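Side-chain contacts in protease Do-like 1, chloroplastic (Arabidopsis thaliana, PDB 3QO6), which cuts proteins as a chloroplast serine protease of the HtrA type, needed at high temperature and possibly involved in degrading damaged proteins: residues Arg39-Ala42 with Phe43-Asp46; Val59-Lys62 with Gln63-Val67; Lys273-Gly276 with Tyr277-Val281; Lys293-Asn296 with Gly297-Tyr301. All coordinates share one frame; numbering follows the deposited sequence.

Contact 1: residues Arg39-Ala42 with Phe43-Asp46; sequences RQDA and FTLD
D41 folds its carboxylate over the backbone of F43 and T44, forming an Asx motif in the hairpin loop that turns strand 30-40 into strand 47-61. OD1 of D41 is gripped twice. The amide N of F43 lies 2.9 Å from OD1 of D41 on its anti lone pair, giving the Asx turn; that of T44 makes an almost straight bond (175°) to OD1 from above the carboxylate plane. Both bonds become possible because CG stands anti to the D41 nitrogen (chi1 -171°), turned in over the loop. Backbone bonds close the rest of the loop: L45 N donates to D41 O at 3.0 Å, and D41 N to D46 O at 3.2 Å. L45 has left-handed backbone angles (phi 59°), which lets the chain turn back. The second carboxylate oxygen, OD2, makes a salt bridge to R274 of a second subunit, so one side chain both shapes the loop and joins the assembly. An alanine here would probably leave the amides of F43 and T44 without their acceptor and the arginine of that subunit without its charged mate. The F43 ring packs on L280 of the second subunit and Q247 of a third. On the ring, CE1 of F43 touches CB of A42 at 3.6 Å, while OD1 of D41 lies at the ring edge, 3.6 Å from CD1 of F43.

Contact 2: residues Val59-Lys62 with Gln63-Val67; sequences VWDK and QGHIV
Strands 59-61 and 65-67 run antiparallel as a beta hairpin, their axes 4.6 Å apart at closest approach, with V59 and I66 a non-hydrogen-bonded pair and W60 N bonded nearly straight to H65 O at 2.7 Å. At the loop end, D61 holds H65 with both carboxylate oxygens. OD1 of D61 accepts from ND1 of H65 at 2.8 Å through its syn lone pair, and lies within 4° of the imidazole plane. OD2 of D61 takes the backbone N of H65 at 3.0 Å. CG of D61 sits between its own backbone N and carbonyl carbon (chi1 57°), which directs the carboxylate across to the start of the second strand; the ND1 bond should limit the rotation of the ring, turned 60° from the carboxylate, while the OD2 bond holds the backbone where that strand starts. G64, with positive phi, carries the chain round between them. V59 CG2 meets I66 CD1 at 3.5 Å, and CG2 of V67 rests 3.6 Å from CB of W60 and close to CE3 of its indole. NZ of K62 is hydrogen-bonded to the backbone O of K111 and L114. The hairpin belongs to the six-stranded barrel of the trypsin-like domain: I66 packs on L105 of strand 102-107, and W60 and V67 lie against V221 of helix 214-227 and residues of strand 191-198.

Contact 3: residues Lys273-Gly276 with Tyr277-Val281; sequences KRDG and YGRLV
The side chains of D275 and R279 are joined by a salt bridge in which NE of R279 donates to OD2 of D275 at 2.7 Å. The two side chains lie alongside each other and point the same way, yet the carboxylate and guanidinium planes are 79° apart, and NE meets OD2 from above the carboxylate plane, which is not the paired, coplanar geometry. A bend at chi3 of R279 (-82°) turns NE back over the acid, while the stems pack at CB, 3.3 Å between CB of D275 and CB of R279. A leucine in place of R279 would probably leave the D275 carboxylate without its charged partner and free to turn. The salt bridge spans the loop of a short beta hairpin on the surface of the PDZ domain, made of strands 273-274 and 280-281. K273 and V281 form a hydrogen-bonded pair, K273 N to V281 O at 2.9 Å and V281 N to K273 O at 2.8 Å, and D275 N donates to R279 O at 2.7 Å where the loop begins. G276 and G278 have positive phi, at which a beta carbon would press on the preceding carbonyl oxygen. On the side bearing R274 and L280, CD1 of L280 lies at the edge of the R274 guanidinium, 3.0 Å from NE of R274. NH1 of R274 makes a salt bridge to D41 of a second subunit, whose F43 packs on L280, while Y277 and R279 touch L318 of a fourth subunit.

Contact 4: residues Lys293-Asn296 with Gly297-Tyr301; sequences KVSN and GSDLY
S295 and D299 meet where the loop after strand 292-293 enters helix 297-304, an N-terminal helix cap within the PDZ domain with N296 at the N-cap position. OD2 of D299 accepts the backbone N of S295 at 3.0 Å (150°), on the anti side of the carboxylate and 17° from its plane. D299 is the third residue of the helix, and its CG, anti to the carbonyl carbon (chi1 -72°), turns the acid back toward the incoming chain. OD2 of D299 is also 3.4 Å from CB of S295. A negative group here probably interacts favourably with the amide end of the helix. N296 supplies the first helical acceptor: L300 N donates to N296 O at 3.3 Å, in the carbonyl plane. On the inner side V294 crosses L300, with CG2 of V294 4.1 Å from CD1 of L300. Farther out, G297 N donates to OD1 of D242, while the hydroxyl of S298 bonds to E155 in the protease region, tying the helix start to the neighbouring domain. L300 and Y301 pack on a modified side chain of a bound peptide. One turn into the helix, Y301 N donates to G297 O at 2.9 Å, and OH of Y301 is hydrogen-bonded to the peptide backbone.

How the contacts relate
Along the chain the contacts come in series, two at the protease end and two in the PDZ domain. Contact 1 is at the end of strand 30-40 and in the loop leading to strand 47-61; contact 2 is the turn from strand 47-61 to strand 65-69, in the same barrel; their centres are 36 Å apart. Contacts 3 and 4 share the PDZ domain, their centres 26 Å apart, and lie on the same side of the chain's centre; contact 2 lies opposite. None touches another within the chain. Contacts 1 and 3, 55 Å apart between centres, nevertheless complement each other across the assembly: each loop reaches the other kind of loop on the second subunit, through reciprocal salt bridges. Protease and PDZ domains of different copies are thereby joined.

Contact 1: residues Arg39-Ala42 with Phe43-Asp46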
loop_
_atom_site.group_PDB
_atom_site.type_symbol
_atom_site.label_atom_id
_atom_site.label_comp_id
_atom_site.label_asym_id
_atom_site.label_seq_id
_atom_site.Cartn_x
_atom_site.Cartn_y
_atom_site.Cartn_z
ATOM N N ARG B 39 -4.524 29.254 -6.481
ATOM C CA ARG B 39 -4.107 28.289 -7.487
ATOM C C ARG B 39 -3.837 29.037 -8.798
ATOM O O ARG B 39 -4.402 30.100 -9.047
ATOM C CB ARG B 39 -5.192 27.222 -7.669
ATOM C CG ARG B 39 -5.411 26.329 -6.433
ATOM C CD ARG B 39 -4.230 25.375 -6.182
ATOM N NE ARG B 39 -4.439 24.490 -5.029
ATOM C CZ ARG B 39 -4.229 24.829 -3.755
ATOM N NH1 ARG B 39 -3.799 26.044 -3.449
ATOM N NH2 ARG B 39 -4.441 23.951 -2.776
ATOM N N GLN B 40 -2.964 28.486 -9.632
ATOM C CA GLN B 40 -2.622 29.126 -10.893
ATOM C C GLN B 40 -3.453 28.721 -12.089
ATOM O O GLN B 40 -3.989 27.617 -12.151
ATOM C CB GLN B 40 -1.164 28.869 -11.244
ATOM C CG GLN B 40 -0.210 29.935 -10.787
ATOM C CD GLN B 40 0.837 30.229 -11.841
ATOM O OE1 GLN B 40 1.401 29.310 -12.445
ATOM N NE2 GLN B 40 1.107 31.512 -12.068
ATOM N N ASP B 41 -3.551 29.637 -13.046
ATOM C CA ASP B 41 -4.267 29.383 -14.288
ATOM C C ASP B 41 -3.200 28.708 -15.154
ATOM O O ASP B 41 -2.108 29.253 -15.351
ATOM C CB ASP B 41 -4.714 30.706 -14.922
ATOM C CG ASP B 41 -5.655 30.511 -16.106
ATOM O OD1 ASP B 41 -5.326 29.746 -17.040
ATOM O OD2 ASP B 41 -6.731 31.143 -16.107
ATOM N N ALA B 42 -3.495 27.517 -15.658
ATOM C CA ALA B 42 -2.515 26.816 -16.469
ATOM C C ALA B 42 -2.055 27.638 -17.677
ATOM O O ALA B 42 -0.952 27.434 -18.177
ATOM C CB ALA B 42 -3.080 25.482 -16.921
ATOM N N PHE B 43 -2.888 28.579 -18.128
ATOM C CA PHE B 43 -2.571 29.402 -19.298
ATOM C C PHE B 43 -2.399 30.884 -18.980
ATOM O O PHE B 43 -1.461 31.527 -19.449
ATOM C CB PHE B 43 -3.668 29.235 -20.358
ATOM C CG PHE B 43 -4.157 27.814 -20.511
ATOM C CD1 PHE B 43 -4.943 27.221 -19.522
ATOM C CD2 PHE B 43 -3.805 27.058 -21.623
ATOM C CE1 PHE B 43 -5.369 25.898 -19.639
ATOM C CE2 PHE B 43 -4.226 25.736 -21.748
ATOM C CZ PHE B 43 -5.010 25.155 -20.752
ATOM N N THR B 44 -3.314 31.421 -18.184
ATOM C CA THR B 44 -3.284 32.825 -17.802
ATOM C C THR B 44 -2.120 33.142 -16.872
ATOM O O THR B 44 -1.680 34.280 -16.769
ATOM C CB THR B 44 -4.630 33.218 -17.133
ATOM O OG1 THR B 44 -5.288 34.202 -17.937
ATOM C CG2 THR B 44 -4.432 33.753 -15.728
ATOM N N LEU B 45 -1.599 32.125 -16.210
ATOM C CA LEU B 45 -0.501 32.328 -15.275
ATOM C C LEU B 45 -0.829 33.285 -14.135
ATOM O O LEU B 45 0.019 33.560 -13.290
ATOM C CB LEU B 45 0.750 32.808 -16.000
ATOM C CG LEU B 45 1.416 31.700 -16.822
ATOM C CD1 LEU B 45 2.891 32.054 -16.980
ATOM C CD2 LEU B 45 1.260 30.324 -16.140
ATOM N N ASP B 46 -2.050 33.807 -14.116
ATOM C CA ASP B 46 -2.445 34.681 -13.024
ATOM C C ASP B 46 -3.015 33.748 -11.989
ATOM O O ASP B 46 -2.771 32.544 -12.010
ATOM C CB ASP B 46 -3.515 35.709 -13.425
ATOM C CG ASP B 46 -3.001 36.742 -14.420
ATOM O OD1 ASP B 46 -1.825 37.157 -14.300
ATOM O OD2 ASP B 46 -3.782 37.150 -15.313
#

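Contact 2: residues Val59-Lys62 with Gln63-Val67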
loop_
_atom_site.group_PDB
_atom_site.type_symbol
_atom_site.label_atom_id
_atom_site.label_comp_id
_atom_site.label_asym_id
_atom_site.label_seq_id
_atom_site.Cartn_x
_atom_site.Cartn_y
_atom_site.Cartn_z
ATOM N N VAL B 59 -23.338 32.213 14.501
ATOM C CA VAL B 59 -23.345 33.647 14.749
ATOM C C VAL B 59 -23.251 33.887 16.240
ATOM O O VAL B 59 -24.058 33.353 17.025
ATOM C CB VAL B 59 -24.645 34.270 14.231
ATOM C CG1 VAL B 59 -24.968 35.525 14.984
ATOM C CG2 VAL B 59 -24.510 34.569 12.769
ATOM N N TRP B 60 -22.285 34.702 16.639
ATOM C CA TRP B 60 -22.135 34.969 18.047
ATOM C C TRP B 60 -22.894 36.172 18.555
ATOM O O TRP B 60 -23.366 36.166 19.687
ATOM C CB TRP B 60 -20.676 35.127 18.391
ATOM C CG TRP B 60 -20.481 35.278 19.832
ATOM C CD1 TRP B 60 -20.225 36.430 20.496
ATOM C CD2 TRP B 60 -20.496 34.231 20.818
ATOM N NE1 TRP B 60 -20.069 36.177 21.839
ATOM C CE2 TRP B 60 -20.233 34.835 22.069
ATOM C CE3 TRP B 60 -20.703 32.838 20.771
ATOM C CZ2 TRP B 60 -20.166 34.095 23.271
ATOM C CZ3 TRP B 60 -20.634 32.103 21.970
ATOM C CH2 TRP B 60 -20.369 32.738 23.199
ATOM N N ASP B 61 -23.023 37.195 17.720
ATOM C CA ASP B 61 -23.714 38.436 18.108
ATOM C C ASP B 61 -24.200 39.280 16.939
ATOM O O ASP B 61 -23.799 39.083 15.778
ATOM C CB ASP B 61 -22.800 39.317 18.971
ATOM C CG ASP B 61 -21.481 39.661 18.272
ATOM O OD1 ASP B 61 -20.434 39.752 18.988
ATOM O OD2 ASP B 61 -21.488 39.848 17.019
ATOM N N LYS B 62 -25.035 40.261 17.261
ATOM C CA LYS B 62 -25.578 41.136 16.230
ATOM C C LYS B 62 -24.527 41.938 15.453
ATOM O O LYS B 62 -24.821 42.432 14.356
ATOM C CB LYS B 62 -26.611 42.067 16.849
ATOM C CG LYS B 62 -27.893 41.363 17.280
ATOM C CD LYS B 62 -28.702 40.913 16.061
ATOM C CE LYS B 62 -30.098 40.410 16.462
ATOM N NZ LYS B 62 -30.890 39.995 15.276
ATOM N N GLN B 63 -23.313 42.063 15.999
ATOM C CA GLN B 63 -22.261 42.799 15.299
ATOM C C GLN B 63 -21.513 41.975 14.267
ATOM O O GLN B 63 -20.380 42.316 13.922
ATOM C CB GLN B 63 -21.227 43.379 16.260
ATOM C CG GLN B 63 -21.802 44.312 17.272
ATOM C CD GLN B 63 -22.268 43.586 18.511
ATOM O OE1 GLN B 63 -21.454 43.168 19.343
ATOM N NE2 GLN B 63 -23.578 43.422 18.640
ATOM N N GLY B 64 -22.120 40.885 13.794
ATOM C CA GLY B 64 -21.479 40.060 12.772
ATOM C C GLY B 64 -20.294 39.181 13.161
ATOM O O GLY B 64 -19.499 38.773 12.306
ATOM N N HIS B 65 -20.158 38.890 14.450
ATOM C CA HIS B 65 -19.073 38.027 14.892
ATOM C C HIS B 65 -19.460 36.562 14.700
ATOM O O HIS B 65 -20.560 36.138 15.060
ATOM C CB HIS B 65 -18.738 38.315 16.344
ATOM C CG HIS B 65 -17.949 39.566 16.523
ATOM N ND1 HIS B 65 -18.211 40.475 17.528
ATOM C CD2 HIS B 65 -16.904 40.067 15.823
ATOM C CE1 HIS B 65 -17.359 41.481 17.439
ATOM N NE2 HIS B 65 -16.554 41.259 16.413
ATOM N N ILE B 66 -18.544 35.816 14.094
ATOM C CA ILE B 66 -18.731 34.403 13.804
ATOM C C ILE B 66 -17.650 33.571 14.528
ATOM O O ILE B 66 -16.449 33.914 14.503
ATOM C CB ILE B 66 -18.654 34.153 12.267
ATOM C CG1 ILE B 66 -19.640 35.063 11.527
ATOM C CG2 ILE B 66 -18.955 32.704 11.957
ATOM C CD1 ILE B 66 -21.117 34.783 11.811
ATOM N N VAL B 67 -18.093 32.492 15.185
ATOM C CA VAL B 67 -17.201 31.597 15.918
ATOM C C VAL B 67 -16.920 30.312 15.148
ATOM O O VAL B 67 -17.766 29.801 14.426
ATOM C CB VAL B 67 -17.799 31.214 17.282
ATOM C CG1 VAL B 67 -16.761 30.498 18.133
ATOM C CG2 VAL B 67 -18.278 32.456 17.992
#

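Contact 3: residues Lys273-Gly276 with Tyr277-Val281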
loop_
_atom_site.group_PDB
_atom_site.type_symbol
_atom_site.label_atom_id
_atom_site.label_comp_id
_atom_site.label_asym_id
_atom_site.label_seq_id
_atom_site.Cartn_x
_atom_site.Cartn_y
_atom_site.Cartn_z
ATOM N N LYS B 273 22.382 19.011 29.722
ATOM C CA LYS B 273 23.633 19.253 28.985
ATOM C C LYS B 273 24.403 17.968 28.682
ATOM O O LYS B 273 23.884 16.874 28.896
ATOM C CB LYS B 273 24.555 20.203 29.760
ATOM C CG LYS B 273 24.146 21.675 29.749
ATOM C CD LYS B 273 25.302 22.593 30.208
ATOM C CE LYS B 273 26.486 22.569 29.214
ATOM N NZ LYS B 273 27.707 23.351 29.622
ATOM N N ARG B 274 25.645 18.097 28.205
ATOM C CA ARG B 274 26.450 16.917 27.877
ATOM C C ARG B 274 27.879 16.776 28.411
ATOM O O ARG B 274 28.798 17.529 28.059
ATOM C CB ARG B 274 26.457 16.688 26.362
ATOM C CG ARG B 274 25.129 16.150 25.884
ATOM C CD ARG B 274 25.180 15.415 24.564
ATOM N NE ARG B 274 23.919 14.703 24.395
ATOM C CZ ARG B 274 23.566 14.013 23.318
ATOM N NH1 ARG B 274 24.380 13.922 22.275
ATOM N NH2 ARG B 274 22.383 13.422 23.281
ATOM N N ASP B 275 28.018 15.745 29.244
ATOM C CA ASP B 275 29.228 15.291 29.939
ATOM C C ASP B 275 30.618 15.774 29.540
ATOM O O ASP B 275 31.528 15.812 30.376
ATOM C CB ASP B 275 29.238 13.760 29.907
ATOM C CG ASP B 275 29.740 13.140 31.200
ATOM O OD1 ASP B 275 29.367 13.630 32.291
ATOM O OD2 ASP B 275 30.492 12.142 31.123
ATOM N N GLY B 276 30.813 16.136 28.284
ATOM C CA GLY B 276 32.150 16.531 27.896
ATOM C C GLY B 276 32.756 15.294 27.257
ATOM O O GLY B 276 33.730 15.390 26.516
ATOM N N TYR B 277 32.182 14.129 27.585
ATOM C CA TYR B 277 32.569 12.830 27.003
ATOM C C TYR B 277 31.367 12.479 26.133
ATOM O O TYR B 277 31.373 11.494 25.399
ATOM C CB TYR B 277 32.759 11.726 28.063
ATOM C CG TYR B 277 34.166 11.616 28.634
ATOM C CD1 TYR B 277 34.438 12.004 29.952
ATOM C CD2 TYR B 277 35.229 11.152 27.852
ATOM C CE1 TYR B 277 35.736 11.937 30.483
ATOM C CE2 TYR B 277 36.537 11.084 28.371
ATOM C CZ TYR B 277 36.780 11.480 29.692
ATOM O OH TYR B 277 38.056 11.425 30.230
ATOM N N GLY B 278 30.330 13.309 26.252
ATOM C CA GLY B 278 29.118 13.129 25.480
ATOM C C GLY B 278 27.916 12.619 26.253
ATOM O O GLY B 278 26.802 12.594 25.722
ATOM N N ARG B 279 28.117 12.216 27.505
ATOM C CA ARG B 279 26.999 11.691 28.288
ATOM C C ARG B 279 25.963 12.754 28.615
ATOM O O ARG B 279 26.191 13.951 28.465
ATOM C CB ARG B 279 27.508 11.003 29.565
ATOM C CG ARG B 279 28.436 9.815 29.267
ATOM C CD ARG B 279 28.764 8.965 30.484
ATOM N NE ARG B 279 29.846 9.509 31.299
ATOM C CZ ARG B 279 30.278 8.945 32.424
ATOM N NH1 ARG B 279 29.712 7.821 32.863
ATOM N NH2 ARG B 279 31.282 9.484 33.105
ATOM N N LEU B 280 24.806 12.305 29.059
ATOM C CA LEU B 280 23.747 13.232 29.360
ATOM C C LEU B 280 23.677 13.689 30.804
ATOM O O LEU B 280 23.564 12.874 31.719
ATOM C CB LEU B 280 22.404 12.617 28.963
ATOM C CG LEU B 280 21.615 13.403 27.915
ATOM C CD1 LEU B 280 22.337 13.376 26.565
ATOM C CD2 LEU B 280 20.239 12.804 27.809
ATOM N N VAL B 281 23.750 15.003 31.007
ATOM C CA VAL B 281 23.615 15.560 32.350
ATOM C C VAL B 281 22.197 16.127 32.418
ATOM O O VAL B 281 21.907 17.212 31.919
ATOM C CB VAL B 281 24.622 16.680 32.636
ATOM C CG1 VAL B 281 24.499 17.088 34.087
ATOM C CG2 VAL B 281 26.049 16.215 32.322
#

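Contact 4: residues Lys293-Asn296 with Gly297-Tyr301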
loop_
_atom_site.group_PDB
_atom_site.type_symbol
_atom_site.label_atom_id
_atom_site.label_comp_id
_atom_site.label_asym_id
_atom_site.label_seq_id
_atom_site.Cartn_x
_atom_site.Cartn_y
_atom_site.Cartn_z
ATOM N N LYS B 293 0.991 17.712 42.126
ATOM C CA LYS B 293 2.121 16.914 41.685
ATOM C C LYS B 293 2.125 16.789 40.175
ATOM O O LYS B 293 1.074 16.798 39.534
ATOM C CB LYS B 293 2.066 15.513 42.288
ATOM C CG LYS B 293 3.192 14.623 41.799
ATOM C CD LYS B 293 3.094 13.207 42.339
ATOM C CE LYS B 293 4.330 12.394 41.948
ATOM N NZ LYS B 293 4.264 10.980 42.433
ATOM N N VAL B 294 3.315 16.649 39.617
ATOM C CA VAL B 294 3.471 16.526 38.184
ATOM C C VAL B 294 4.200 15.220 37.903
ATOM O O VAL B 294 5.319 15.027 38.377
ATOM C CB VAL B 294 4.303 17.708 37.638
ATOM C CG1 VAL B 294 4.715 17.440 36.224
ATOM C CG2 VAL B 294 3.509 19.001 37.728
ATOM N N SER B 295 3.575 14.320 37.150
ATOM C CA SER B 295 4.206 13.039 36.820
ATOM C C SER B 295 4.544 12.925 35.341
ATOM O O SER B 295 5.308 12.055 34.946
ATOM C CB SER B 295 3.298 11.870 37.203
ATOM O OG SER B 295 3.296 11.636 38.597
ATOM N N ASN B 296 3.980 13.815 34.529
ATOM C CA ASN B 296 4.199 13.809 33.079
ATOM C C ASN B 296 3.744 15.134 32.464
ATOM O O ASN B 296 3.327 16.054 33.178
ATOM C CB ASN B 296 3.373 12.711 32.459
ATOM C CG ASN B 296 1.918 12.872 32.778
ATOM O OD1 ASN B 296 1.390 12.240 33.694
ATOM N ND2 ASN B 296 1.260 13.761 32.047
ATOM N N GLY B 297 3.785 15.204 31.135
ATOM C CA GLY B 297 3.384 16.415 30.436
ATOM C C GLY B 297 1.977 16.876 30.763
ATOM O O GLY B 297 1.773 17.999 31.201
ATOM N N SER B 298 0.997 16.007 30.548
ATOM C CA SER B 298 -0.398 16.352 30.823
ATOM C C SER B 298 -0.592 17.021 32.177
ATOM O O SER B 298 -1.328 17.996 32.296
ATOM C CB SER B 298 -1.282 15.100 30.758
ATOM O OG SER B 298 -2.511 15.297 31.457
ATOM N N ASP B 299 0.057 16.479 33.199
ATOM C CA ASP B 299 -0.066 17.028 34.537
ATOM C C ASP B 299 0.421 18.465 34.595
ATOM O O ASP B 299 -0.244 19.325 35.177
ATOM C CB ASP B 299 0.708 16.174 35.550
ATOM C CG ASP B 299 0.033 14.824 35.825
ATOM O OD1 ASP B 299 -1.222 14.746 35.751
ATOM O OD2 ASP B 299 0.764 13.850 36.138
ATOM N N LEU B 300 1.574 18.726 33.982
ATOM C CA LEU B 300 2.138 20.067 33.977
ATOM C C LEU B 300 1.178 20.996 33.250
ATOM O O LEU B 300 0.702 21.981 33.807
ATOM C CB LEU B 300 3.499 20.067 33.284
ATOM C CG LEU B 300 4.312 21.363 33.365
ATOM C CD1 LEU B 300 4.612 21.693 34.839
ATOM C CD2 LEU B 300 5.614 21.213 32.544
ATOM N N TYR B 301 0.882 20.653 32.004
ATOM C CA TYR B 301 -0.023 21.436 31.185
ATOM C C TYR B 301 -1.274 21.782 31.925
ATOM O O TYR B 301 -1.629 22.945 32.054
ATOM C CB TYR B 301 -0.420 20.659 29.944
ATOM C CG TYR B 301 0.534 20.842 28.810
ATOM C CD1 TYR B 301 1.087 19.734 28.159
ATOM C CD2 TYR B 301 0.901 22.120 28.390
ATOM C CE1 TYR B 301 1.982 19.891 27.120
ATOM C CE2 TYR B 301 1.799 22.289 27.357
ATOM C CZ TYR B 301 2.336 21.168 26.721
ATOM O OH TYR B 301 3.222 21.320 25.679
#